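Long-range contacts in thymine dioxygenase (Neurospora crassa, PDB 5C3Q), which probably hydroxylates the methyl group of thymine as a metal- and 2-oxoglutarate-dependent dioxygenase of the iron/ascorbate-dependent oxidoreductase family: residues A[41-46]-A[266-271]; A[95-100]-A[115-120]. All coordinates share one frame; numbering follows the deposited sequence.

Interaction 1. Residues A[41-46]-A[266-271]. With EDO (1,2-ethanediol), chain H.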
loop_
_atom_site.group_PDB
_atom_site.type_symbol
_atom_site.label_atom_id
_atom_site.label_comp_id
_atom_site.label_asym_id
_atom_site.label_seq_id
_atom_site.Cartn_x
_atom_site.Cartn_y
_atom_site.Cartn_z
ATOM N N GLY A 41 -8.968 4.413 -14.271
ATOM C CA GLY A 41 -7.745 4.756 -13.534
ATOM C C GLY A 41 -6.847 3.555 -13.277
ATOM O O GLY A 41 -5.636 3.616 -13.504
ATOM N N PHE A 42 -7.435 2.458 -12.807
ATOM C CA PHE A 42 -6.670 1.233 -12.565
ATOM C C PHE A 42 -6.154 0.608 -13.867
ATOM O O PHE A 42 -5.081 0.012 -13.881
ATOM C CB PHE A 42 -7.490 0.205 -11.779
ATOM C CG PHE A 42 -7.734 0.579 -10.334
ATOM C CD1 PHE A 42 -6.688 0.982 -9.512
ATOM C CD2 PHE A 42 -9.013 0.509 -9.792
ATOM C CE1 PHE A 42 -6.909 1.314 -8.187
ATOM C CE2 PHE A 42 -9.240 0.841 -8.467
ATOM C CZ PHE A 42 -8.186 1.241 -7.661
ATOM N N GLN A 43 -6.908 0.753 -14.955
ATOM C CA GLN A 43 -6.520 0.176 -16.247
ATOM C C GLN A 43 -5.426 0.955 -16.981
ATOM O O GLN A 43 -4.851 0.443 -17.937
ATOM C CB GLN A 43 -7.739 0.055 -17.175
ATOM C CG GLN A 43 -8.759 -0.993 -16.752
ATOM C CD GLN A 43 -9.986 -1.007 -17.646
ATOM O OE1 GLN A 43 -10.358 0.010 -18.217
ATOM N NE2 GLN A 43 -10.628 -2.158 -17.756
ATOM N N THR A 44 -5.142 2.181 -16.549
ATOM C CA THR A 44 -4.215 3.051 -17.268
ATOM C C THR A 44 -3.008 3.386 -16.399
ATOM O O THR A 44 -1.879 3.021 -16.734
ATOM C CB THR A 44 -4.924 4.331 -17.757
ATOM O OG1 THR A 44 -5.583 4.976 -16.660
ATOM C CG2 THR A 44 -5.955 3.982 -18.824
ATOM N N ALA A 45 -3.250 4.044 -15.268
ATOM C CA ALA A 45 -2.180 4.449 -14.352
ATOM C C ALA A 45 -1.864 3.399 -13.290
ATOM O O ALA A 45 -0.745 3.351 -12.780
ATOM C CB ALA A 45 -2.546 5.758 -13.675
ATOM N N GLY A 46 -2.853 2.583 -12.939
ATOM C CA GLY A 46 -2.716 1.636 -11.836
ATOM C C GLY A 46 -2.922 2.281 -10.479
ATOM O O GLY A 46 -2.895 1.595 -9.457
ATOM N N ASP A 266 -3.941 -8.746 -16.772
ATOM C CA ASP A 266 -3.229 -7.506 -17.112
ATOM C C ASP A 266 -4.077 -6.406 -17.764
ATOM O O ASP A 266 -3.536 -5.539 -18.448
ATOM C CB ASP A 266 -1.987 -7.805 -17.971
ATOM C CG ASP A 266 -0.892 -8.505 -17.188
ATOM O OD1 ASP A 266 -0.869 -8.381 -15.945
ATOM O OD2 ASP A 266 -0.051 -9.178 -17.814
ATOM N N THR A 267 -5.390 -6.417 -17.548
ATOM C CA THR A 267 -6.211 -5.278 -17.960
ATOM C C THR A 267 -6.071 -4.158 -16.925
ATOM O O THR A 267 -6.213 -2.988 -17.255
ATOM C CB THR A 267 -7.694 -5.648 -18.173
ATOM O OG1 THR A 267 -8.227 -6.243 -16.988
ATOM C CG2 THR A 267 -7.837 -6.614 -19.332
ATOM N N ILE A 268 -5.783 -4.534 -15.678
ATOM C CA ILE A 268 -5.470 -3.587 -14.612
ATOM C C ILE A 268 -3.960 -3.575 -14.365
ATOM O O ILE A 268 -3.318 -4.626 -14.384
ATOM C CB ILE A 268 -6.245 -3.928 -13.324
ATOM C CG1 ILE A 268 -7.721 -3.550 -13.518
ATOM C CG2 ILE A 268 -5.642 -3.202 -12.121
ATOM C CD1 ILE A 268 -8.663 -4.045 -12.447
ATOM N N LYS A 269 -3.406 -2.381 -14.144
ATOM C CA LYS A 269 -1.961 -2.193 -14.006
ATOM C C LYS A 269 -1.530 -2.167 -12.544
ATOM O O LYS A 269 -2.215 -1.587 -11.707
ATOM C CB LYS A 269 -1.511 -0.873 -14.658
ATOM C CG LYS A 269 -2.092 -0.585 -16.031
ATOM C CD LYS A 269 -1.676 -1.608 -17.073
ATOM C CE LYS A 269 -2.302 -1.275 -18.420
ATOM N NZ LYS A 269 -1.822 -2.146 -19.519
ATOM N N SER A 270 -0.397 -2.801 -12.249
ATOM C CA SER A 270 0.272 -2.655 -10.964
ATOM C C SER A 270 1.563 -1.896 -11.223
ATOM O O SER A 270 2.456 -2.402 -11.896
ATOM C CB SER A 270 0.580 -4.010 -10.332
ATOM O OG SER A 270 1.240 -3.821 -9.087
ATOM N N THR A 271 1.651 -0.684 -10.690
ATOM C CA THR A 271 2.656 0.284 -11.128
ATOM C C THR A 271 3.755 0.462 -10.092
ATOM O O THR A 271 3.494 0.469 -8.884
ATOM C CB THR A 271 1.980 1.633 -11.433
ATOM O OG1 THR A 271 0.943 1.413 -12.396
ATOM C CG2 THR A 271 2.960 2.657 -11.988
HETATM C C1 EDO H . 1.624 3.059 -15.851
HETATM O O1 EDO H . 2.707 3.114 -16.787
HETATM C C2 EDO H . 1.091 1.633 -15.799
HETATM O O2 EDO H . 1.917 0.822 -14.952
HETATM O O HOH W 1 -10.501 -4.654 -16.510
HETATM O O HOH W 2 -0.472 0.127 -8.987
#
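The F42 ring has G46 O at its edge, in plane, and neither face receives an atom of 266-271; the ring points instead among V165, I169, V254 and I48. Here the end of helix 28-44 packs on the loop that leads into metal-bearing strand 273-275 of the double-stranded beta-helix. G41 O takes both A45 N and G46 N, while F42 O accepts from K269 N, 2.9 Å away along an almost straight N-H (177°) in the carbonyl plane. On the buried side, I268 CG2 lies 3.9 Å from F42 CB. T271, with OG1 beside its backbone N (chi1 -56°), donates to A45 O at 2.6 Å, from above the carbonyl plane, and accepts from an ethanediol hydroxyl. An alanine here loses OG1 and CG2, and would probably leave A45 O without this donor and the turn at G46 less firmly held. G46 has positive phi, and a CB on it would clash with T271 OG1 and K269 O. Water bridges G46 O to T271 N, and another joins Q43 NE2 to T267 OG1, which is also hydrogen-bonded to S264 O. Bent at chi2 (-63°), the K269 chain runs alongside the end of the helix, CE 3.1 Å from Q43 O.

Interaction 2. Residues A[95-100]-A[115-120]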
loop_
_atom_site.group_PDB
_atom_site.type_symbol
_atom_site.label_atom_id
_atom_site.label_comp_id
_atom_site.label_asym_id
_atom_site.label_seq_id
_atom_site.Cartn_x
_atom_site.Cartn_y
_atom_site.Cartn_z
ATOM N N PRO A 95 14.869 -1.675 8.491
ATOM C CA PRO A 95 15.920 -2.281 7.674
ATOM C C PRO A 95 17.320 -1.963 8.200
ATOM O O PRO A 95 17.619 -0.808 8.499
ATOM C CB PRO A 95 15.702 -1.659 6.291
ATOM C CG PRO A 95 15.003 -0.373 6.552
ATOM C CD PRO A 95 14.179 -0.580 7.786
ATOM N N GLY A 96 18.152 -2.993 8.324
ATOM C CA GLY A 96 19.526 -2.837 8.793
ATOM C C GLY A 96 20.516 -3.003 7.659
ATOM O O GLY A 96 20.138 -3.360 6.541
ATOM N N ARG A 97 21.785 -2.730 7.950
ATOM C CA ARG A 97 22.860 -2.915 6.980
ATOM C C ARG A 97 23.310 -4.371 6.946
ATOM O O ARG A 97 23.449 -5.007 7.991
ATOM C CB ARG A 97 24.057 -2.026 7.326
ATOM C CG ARG A 97 23.876 -0.567 6.952
ATOM C CD ARG A 97 25.070 0.265 7.395
ATOM N NE ARG A 97 25.101 1.562 6.720
ATOM C CZ ARG A 97 25.644 1.791 5.524
ATOM N NH1 ARG A 97 26.225 0.813 4.831
ATOM N NH2 ARG A 97 25.606 3.017 5.013
ATOM N N GLU A 98 23.533 -4.894 5.744
ATOM C CA GLU A 98 24.151 -6.207 5.586
ATOM C C GLU A 98 25.609 -6.114 6.008
ATOM O O GLU A 98 26.263 -5.098 5.776
ATOM C CB GLU A 98 24.082 -6.678 4.135
ATOM C CG GLU A 98 22.678 -6.948 3.619
ATOM C CD GLU A 98 22.687 -7.636 2.265
ATOM O OE1 GLU A 98 23.564 -7.315 1.435
ATOM O OE2 GLU A 98 21.816 -8.501 2.031
ATOM N N LYS A 99 26.115 -7.175 6.626
ATOM C CA LYS A 99 27.498 -7.211 7.084
ATOM C C LYS A 99 28.347 -8.059 6.153
ATOM O O LYS A 99 27.857 -9.014 5.550
ATOM C CB LYS A 99 27.575 -7.768 8.510
ATOM C CG LYS A 99 26.733 -7.009 9.528
ATOM C CD LYS A 99 27.212 -5.572 9.707
ATOM C CE LYS A 99 26.101 -4.659 10.201
ATOM N NZ LYS A 99 26.429 -3.226 9.964
ATOM N N VAL A 100 29.620 -7.696 6.030
ATOM C CA VAL A 100 30.593 -8.538 5.353
ATOM C C VAL A 100 31.014 -9.616 6.348
ATOM O O VAL A 100 31.168 -9.340 7.536
ATOM C CB VAL A 100 31.823 -7.734 4.882
ATOM C CG1 VAL A 100 32.868 -8.647 4.252
ATOM C CG2 VAL A 100 31.403 -6.653 3.897
ATOM N N ALA A 115 26.292 -0.001 0.360
ATOM C CA ALA A 115 24.827 -0.085 0.358
ATOM C C ALA A 115 24.209 0.827 1.417
ATOM O O ALA A 115 24.724 0.941 2.532
ATOM C CB ALA A 115 24.369 -1.522 0.572
ATOM N N ALA A 116 23.102 1.472 1.051
ATOM C CA ALA A 116 22.407 2.405 1.928
ATOM C C ALA A 116 20.984 1.905 2.176
ATOM O O ALA A 116 20.147 1.971 1.280
ATOM C CB ALA A 116 22.382 3.785 1.295
ATOM N N PRO A 117 20.703 1.394 3.388
ATOM C CA PRO A 117 19.351 0.880 3.649
ATOM C C PRO A 117 18.291 1.982 3.737
ATOM O O PRO A 117 18.601 3.112 4.116
ATOM C CB PRO A 117 19.497 0.154 4.992
ATOM C CG PRO A 117 20.693 0.756 5.639
ATOM C CD PRO A 117 21.607 1.202 4.537
ATOM N N ASP A 118 17.054 1.643 3.377
ATOM C CA ASP A 118 15.930 2.587 3.429
ATOM C C ASP A 118 15.811 3.207 4.820
ATOM O O ASP A 118 15.894 2.503 5.822
ATOM C CB ASP A 118 14.621 1.877 3.069
ATOM C CG ASP A 118 14.552 1.462 1.605
ATOM O OD1 ASP A 118 15.467 1.800 0.825
ATOM O OD2 ASP A 118 13.567 0.792 1.231
ATOM N N ILE A 119 15.635 4.525 4.879
ATOM C CA ILE A 119 15.532 5.222 6.157
ATOM C C ILE A 119 14.062 5.247 6.574
ATOM O O ILE A 119 13.357 6.235 6.375
ATOM C CB ILE A 119 16.110 6.650 6.092
ATOM C CG1 ILE A 119 17.532 6.632 5.523
ATOM C CG2 ILE A 119 16.127 7.273 7.482
ATOM C CD1 ILE A 119 18.049 7.999 5.120
ATOM N N LYS A 120 13.609 4.135 7.144
ATOM C CA LYS A 120 12.211 3.965 7.514
ATOM C C LYS A 120 12.072 2.925 8.621
ATOM O O LYS A 120 12.975 2.131 8.853
ATOM C CB LYS A 120 11.388 3.532 6.291
ATOM C CG LYS A 120 11.684 2.121 5.789
ATOM C CD LYS A 120 10.767 1.722 4.642
ATOM C CE LYS A 120 10.998 0.278 4.225
ATOM N NZ LYS A 120 9.997 -0.170 3.213
#
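The loops before and after helix 106-114 meet here, the touching parts 95-97 and 115-120 running nearly antiparallel (end-to-end directions 154° apart), and close the base of a helix-bearing excursion between strands 91-93 and 121-125. Their contact has a tight end at P95 and a looser, solvent-facing one at R97. At the tight end the P95 ring points its carbons at two backbone carbonyls: P95 CG stands 3.1 Å from D118 O, and P95 CD 3.2 Å from K120 O. Around I119, the centre of an inverse gamma turn, the backbone brings both oxygens to the same ring. The D118 and K120 side chains stand farther off, each with one carbon loosely beside the ring. D118 OD2 is hydrogen-bonded to G214 N, while K120, with CG in the crowded position between backbone N and carbonyl carbon (chi1 69°) and the rest of its chain extended, reaches Y196 and R192 next to the bound 2-oxoglutarate.

Between the ends, the two proline rings barely meet, P95 CB being 4.4 Å from P117 CB. Outward, R97 crosses P117 at about a right angle, its CG 3.7 Å from P117 CG. The R97 chain, extended from CG to NE, carries the guanidinium on until A115 O and P117 CD lie over one of its faces. Although R97 NH1 comes within 2.7 Å of A115 O, the angle is too poor for a hydrogen bond because the oxygen sits over the face. R97 also touches a crystal neighbour, so its pose may owe something to the lattice. Across these two segments the contact is therefore made of ring carbons against carbonyl oxygens and of proline-arginine packing, with the cation probably adding a weak electrostatic attraction to A115 O.

In the fold
From the N terminus, helix 28-44 brings the chain to the first half of interaction 1, and strand 47-51 then adds to the large mixed sheet that strands 8-10 and 13-19 began. After strand 91-93 the chain reaches 95-100, passes through helix 106-114 and returns at 115-120, so interaction 2 closes a short loop with 14 residues between its segments. The chain then builds most of the double-stranded beta-helix before 266-271 meets 41-46, with 219 residues intervening. The short closure thus lies wholly within the long one, and the two do not cross. Their centres are 31 Å apart: interaction 1 ties the end of helix 28-44 to the approach to H273, while interaction 2 joins two loops near the 2-oxoglutarate pocket.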